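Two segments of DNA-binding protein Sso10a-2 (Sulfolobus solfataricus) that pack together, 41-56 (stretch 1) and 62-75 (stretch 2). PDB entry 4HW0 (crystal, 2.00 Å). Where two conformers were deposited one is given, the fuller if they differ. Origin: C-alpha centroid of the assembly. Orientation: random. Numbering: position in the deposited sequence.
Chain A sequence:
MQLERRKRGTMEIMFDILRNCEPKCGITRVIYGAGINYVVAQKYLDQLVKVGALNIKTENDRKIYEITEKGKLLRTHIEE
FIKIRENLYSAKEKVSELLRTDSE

Stretch 1 (41-56) AQKYLDQLVKVGALNI
Stretch 2, residues 62-75: RKIYEITEKGKLLR

How do the two stretches run? Helix 41-50 ends at Lys 50, Gly 52 turns with phi/psi 83/19, and strand 54-56 lies antiparallel to strand 62-67, which leads into helix 69-75. Asn 55 pairs with Glu 66 through Asn 55 N to Glu 66 O (2.9 Å) and Glu 66 N to Asn 55 O (2.8 Å); Leu 54 faces Ile 67 and Ile 56 faces Tyr 65 as non-hydrogen-bonded pairs.

What holds the Tyr 65 ring? With chi1 m and chi2 86°, it fills a hollow between helix and strand. Leu 45 (m, t) sets CD2 over one face, 4.0 Å from the ring centroid. Val 49 CG2 meets the edge, and all-t Ile 56 brings CD1 to 3.5 Å from Tyr 65 CE2.

Why does the second helix fit so closely? Gly 71 offers a hollow: its CA lies 3.4 Å from Ala 53 O, where a CB would clash. Beyond it, Leu 74 (t, p) places CD2 3.9 Å from both Ala 53 CB and Leu 48 CD2.

What secures the turn? Thr 68 (p) caps the helix, OG1 accepting from Gly 71 N (3.0 Å) and donating to Gly 52 O (2.6 Å). Thr 68 N reaches Ala 53 O at 3.0 Å, and all-t Lys 70 carries NZ to Val 51 O at 2.8 Å.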

# COMPACT_ATOMS: atom_id res chain seq x y z
N ALA A 41 -6.37 -24.96 3.95
CA ALA A 41 -5.91 -25.00 5.33
C ALA A 41 -4.66 -25.87 5.45
O ALA A 41 -3.68 -25.48 6.07
CB ALA A 41 -6.97 -25.52 6.26
N GLN A 42 -4.69 -27.04 4.81
CA GLN A 42 -3.54 -27.97 4.89
C GLN A 42 -2.26 -27.31 4.37
O GLN A 42 -1.14 -27.40 4.99
CB GLN A 42 -3.88 -29.21 4.04
CG GLN A 42 -3.44 -30.47 4.63
CD GLN A 42 -4.00 -30.56 6.02
OE1 GLN A 42 -3.29 -30.94 6.95
NE2 GLN A 42 -5.25 -30.14 6.19
N LYS A 43 -2.39 -26.63 3.23
CA LYS A 43 -1.21 -25.96 2.67
C LYS A 43 -0.61 -24.88 3.61
O LYS A 43 0.61 -24.79 3.87
CB LYS A 43 -1.61 -25.33 1.36
CG LYS A 43 -0.45 -24.57 0.75
CD LYS A 43 -0.84 -23.65 -0.37
CE LYS A 43 0.40 -23.06 -1.04
NZ LYS A 43 -0.00 -22.46 -2.34
N TYR A 44 -1.47 -23.97 4.05
CA TYR A 44 -1.02 -22.89 4.94
C TYR A 44 -0.57 -23.33 6.29
O TYR A 44 0.42 -22.79 6.80
CB TYR A 44 -2.14 -21.87 5.14
CG TYR A 44 -2.25 -20.98 3.95
CD1 TYR A 44 -2.94 -21.37 2.81
CD2 TYR A 44 -1.68 -19.74 3.98
CE1 TYR A 44 -3.04 -20.55 1.72
CE2 TYR A 44 -1.78 -18.90 2.91
CZ TYR A 44 -2.47 -19.30 1.79
OH TYR A 44 -2.51 -18.44 0.73
N LEU A 45 -1.26 -24.29 6.89
CA LEU A 45 -0.80 -24.82 8.16
C LEU A 45 0.62 -25.34 8.02
O LEU A 45 1.41 -25.15 8.91
CB LEU A 45 -1.70 -25.88 8.68
CG LEU A 45 -3.06 -25.34 9.17
CD1 LEU A 45 -4.03 -26.49 9.32
CD2 LEU A 45 -2.91 -24.60 10.47
N ASP A 46 0.86 -26.08 6.95
CA ASP A 46 2.17 -26.65 6.76
C ASP A 46 3.28 -25.60 6.61
O ASP A 46 4.33 -25.69 7.23
CB ASP A 46 2.23 -27.59 5.60
CG ASP A 46 3.63 -28.31 5.56
OD1 ASP A 46 4.01 -29.01 6.57
OD2 ASP A 46 4.38 -28.06 4.62
N GLN A 47 2.97 -24.56 5.86
CA GLN A 47 3.82 -23.39 5.75
C GLN A 47 4.11 -22.71 7.09
O GLN A 47 5.26 -22.40 7.41
CB GLN A 47 3.29 -22.42 4.75
CG GLN A 47 3.34 -22.97 3.31
CD GLN A 47 3.09 -21.87 2.33
OE1 GLN A 47 2.45 -20.85 2.68
NE2 GLN A 47 3.44 -22.10 1.06
N LEU A 48 3.08 -22.53 7.90
CA LEU A 48 3.23 -21.89 9.22
C LEU A 48 4.05 -22.73 10.17
O LEU A 48 4.83 -22.19 10.98
CB LEU A 48 1.81 -21.63 9.80
CG LEU A 48 1.12 -20.49 9.11
CD1 LEU A 48 -0.35 -20.33 9.50
CD2 LEU A 48 1.83 -19.14 9.33
N VAL A 49 3.90 -24.05 10.10
CA VAL A 49 4.81 -24.96 10.89
C VAL A 49 6.22 -24.82 10.39
O VAL A 49 7.18 -24.64 11.19
CB VAL A 49 4.33 -26.43 10.84
CG1 VAL A 49 5.34 -27.35 11.49
CG2 VAL A 49 2.92 -26.59 11.48
N LYS A 50 6.38 -24.79 9.07
CA LYS A 50 7.73 -24.69 8.49
C LYS A 50 8.43 -23.43 8.88
O LYS A 50 9.65 -23.46 9.13
CB LYS A 50 7.68 -24.73 6.99
CG LYS A 50 7.28 -26.05 6.38
CD LYS A 50 8.26 -27.13 6.71
CE LYS A 50 8.14 -28.23 5.67
NZ LYS A 50 7.08 -29.23 6.02
N VAL A 51 7.75 -22.30 8.88
CA VAL A 51 8.43 -21.06 9.25
C VAL A 51 8.44 -20.81 10.78
O VAL A 51 8.79 -19.75 11.20
CB VAL A 51 7.83 -19.85 8.54
CG1 VAL A 51 7.90 -20.04 7.06
CG2 VAL A 51 6.35 -19.60 8.97
N GLY A 52 7.97 -21.76 11.57
CA GLY A 52 8.09 -21.69 13.03
C GLY A 52 7.01 -20.84 13.72
O GLY A 52 7.18 -20.46 14.88
N ALA A 53 5.93 -20.60 13.03
CA ALA A 53 4.79 -19.80 13.59
C ALA A 53 3.82 -20.65 14.39
O ALA A 53 3.18 -20.18 15.31
CB ALA A 53 4.07 -19.08 12.48
N LEU A 54 3.76 -21.93 14.04
CA LEU A 54 2.97 -22.93 14.75
C LEU A 54 3.83 -24.18 15.04
O LEU A 54 4.63 -24.56 14.24
CB LEU A 54 1.77 -23.38 13.88
CG LEU A 54 0.72 -22.36 13.50
CD1 LEU A 54 -0.31 -22.98 12.57
CD2 LEU A 54 0.09 -21.79 14.79
N ASN A 55 3.61 -24.79 16.20
CA ASN A 55 4.03 -26.17 16.49
C ASN A 55 2.86 -27.13 16.27
O ASN A 55 1.71 -26.75 16.45
CB ASN A 55 4.49 -26.34 17.92
CG ASN A 55 5.76 -25.58 18.21
OD1 ASN A 55 6.63 -25.43 17.35
ND2 ASN A 55 5.84 -25.01 19.40
N ILE A 56 3.16 -28.35 15.84
CA ILE A 56 2.13 -29.32 15.58
C ILE A 56 2.30 -30.52 16.51
O ILE A 56 3.42 -30.98 16.75
CB ILE A 56 2.14 -29.73 14.10
CG1 ILE A 56 0.93 -30.62 13.78
CG2 ILE A 56 3.46 -30.35 13.69
CD1 ILE A 56 0.87 -31.02 12.32
N ARG A 62 -5.98 -36.41 16.65
CA ARG A 62 -6.28 -35.15 15.90
C ARG A 62 -5.06 -34.25 15.91
O ARG A 62 -4.38 -34.19 16.91
CB ARG A 62 -7.48 -34.43 16.54
CG ARG A 62 -8.86 -34.92 16.06
CD ARG A 62 -10.08 -34.56 16.97
NE ARG A 62 -9.90 -34.66 18.45
CZ ARG A 62 -10.53 -35.51 19.30
NH1 ARG A 62 -11.40 -36.42 18.88
NH2 ARG A 62 -10.27 -35.46 20.61
N LYS A 63 -4.80 -33.58 14.81
CA LYS A 63 -3.73 -32.59 14.75
C LYS A 63 -4.10 -31.33 15.53
O LYS A 63 -5.25 -30.87 15.46
CB LYS A 63 -3.34 -32.30 13.32
CG LYS A 63 -2.85 -33.58 12.66
CD LYS A 63 -1.82 -33.32 11.61
CE LYS A 63 -1.85 -34.36 10.49
NZ LYS A 63 -1.73 -33.75 9.12
N ILE A 64 -3.19 -30.89 16.39
CA ILE A 64 -3.40 -29.69 17.19
C ILE A 64 -2.23 -28.79 16.93
O ILE A 64 -1.07 -29.26 16.99
CB ILE A 64 -3.44 -29.99 18.69
CG1 ILE A 64 -4.66 -30.84 19.02
CG2 ILE A 64 -3.47 -28.71 19.52
CD1 ILE A 64 -6.00 -30.32 18.47
N TYR A 65 -2.51 -27.54 16.61
CA TYR A 65 -1.46 -26.56 16.34
C TYR A 65 -1.41 -25.54 17.45
O TYR A 65 -2.44 -25.18 18.08
CB TYR A 65 -1.72 -25.90 15.00
CG TYR A 65 -1.74 -26.83 13.84
CD1 TYR A 65 -2.92 -27.48 13.48
CD2 TYR A 65 -0.63 -27.00 13.04
CE1 TYR A 65 -2.95 -28.33 12.39
CE2 TYR A 65 -0.66 -27.84 11.94
CZ TYR A 65 -1.80 -28.52 11.65
OH TYR A 65 -1.82 -29.38 10.55
N GLU A 66 -0.21 -25.14 17.80
CA GLU A 66 -0.04 -24.15 18.85
C GLU A 66 0.77 -23.03 18.37
O GLU A 66 1.85 -23.25 17.83
CB GLU A 66 0.73 -24.69 20.03
CG GLU A 66 0.01 -25.74 20.76
CD GLU A 66 0.92 -26.32 21.88
OE1 GLU A 66 1.93 -25.62 22.28
OE2 GLU A 66 0.59 -27.45 22.34
N ILE A 67 0.33 -21.81 18.63
CA ILE A 67 1.06 -20.65 18.14
C ILE A 67 2.29 -20.51 19.00
O ILE A 67 2.24 -20.77 20.20
CB ILE A 67 0.23 -19.37 18.15
CG1 ILE A 67 0.87 -18.27 17.27
CG2 ILE A 67 -0.09 -18.90 19.57
CD1 ILE A 67 -0.10 -17.10 17.00
N THR A 68 3.38 -20.12 18.35
CA THR A 68 4.64 -19.90 19.03
C THR A 68 4.84 -18.41 19.25
O THR A 68 4.10 -17.56 18.74
CB THR A 68 5.79 -20.39 18.19
OG1 THR A 68 5.90 -19.60 17.01
CG2 THR A 68 5.57 -21.86 17.77
N GLU A 69 5.87 -18.08 20.01
CA GLU A 69 6.21 -16.69 20.19
C GLU A 69 6.47 -16.02 18.85
O GLU A 69 6.01 -14.91 18.58
CB GLU A 69 7.41 -16.63 21.14
CG GLU A 69 8.16 -15.33 21.17
CD GLU A 69 7.58 -14.35 22.16
OE1 GLU A 69 6.33 -14.36 22.36
OE2 GLU A 69 8.38 -13.58 22.74
N LYS A 70 7.19 -16.71 17.97
CA LYS A 70 7.45 -16.16 16.62
C LYS A 70 6.15 -15.95 15.83
O LYS A 70 5.95 -14.97 15.15
CB LYS A 70 8.39 -17.09 15.87
CG LYS A 70 8.80 -16.57 14.52
CD LYS A 70 9.81 -17.49 13.81
CE LYS A 70 10.10 -16.89 12.48
NZ LYS A 70 10.78 -17.87 11.59
N GLY A 71 5.25 -16.89 16.00
CA GLY A 71 3.87 -16.83 15.39
C GLY A 71 3.04 -15.68 15.89
O GLY A 71 2.31 -15.07 15.14
N LYS A 72 3.15 -15.35 17.17
CA LYS A 72 2.44 -14.21 17.72
C LYS A 72 2.95 -12.92 17.08
O LYS A 72 2.19 -12.02 16.82
CB LYS A 72 2.62 -14.12 19.26
CG LYS A 72 1.87 -15.19 19.98
CD LYS A 72 2.26 -15.26 21.44
CE LYS A 72 1.63 -16.46 22.08
NZ LYS A 72 2.10 -16.52 23.49
N LEU A 73 4.25 -12.84 16.88
CA LEU A 73 4.87 -11.70 16.24
C LEU A 73 4.49 -11.61 14.80
O LEU A 73 4.19 -10.54 14.31
CB LEU A 73 6.36 -11.78 16.30
CG LEU A 73 6.85 -11.42 17.70
CD1 LEU A 73 8.14 -12.08 18.18
CD2 LEU A 73 7.00 -9.91 17.83
N LEU A 74 4.42 -12.75 14.13
CA LEU A 74 3.94 -12.76 12.75
C LEU A 74 2.51 -12.25 12.65
O LEU A 74 2.20 -11.43 11.80
CB LEU A 74 4.09 -14.16 12.17
CG LEU A 74 3.64 -14.35 10.73
CD1 LEU A 74 4.38 -13.47 9.76
CD2 LEU A 74 3.73 -15.84 10.35
N ARG A 75 1.65 -12.73 13.52
CA ARG A 75 0.22 -12.26 13.59
C ARG A 75 0.15 -10.74 13.76
O ARG A 75 -0.56 -10.07 13.03
CB ARG A 75 -0.53 -12.98 14.74
CG ARG A 75 -1.99 -12.56 15.05
CD ARG A 75 -2.41 -12.74 16.52
NE ARG A 75 -3.77 -12.27 16.86
CZ ARG A 75 -4.20 -11.01 16.73
NH1 ARG A 75 -3.38 -10.04 16.29
NH2 ARG A 75 -5.44 -10.73 17.05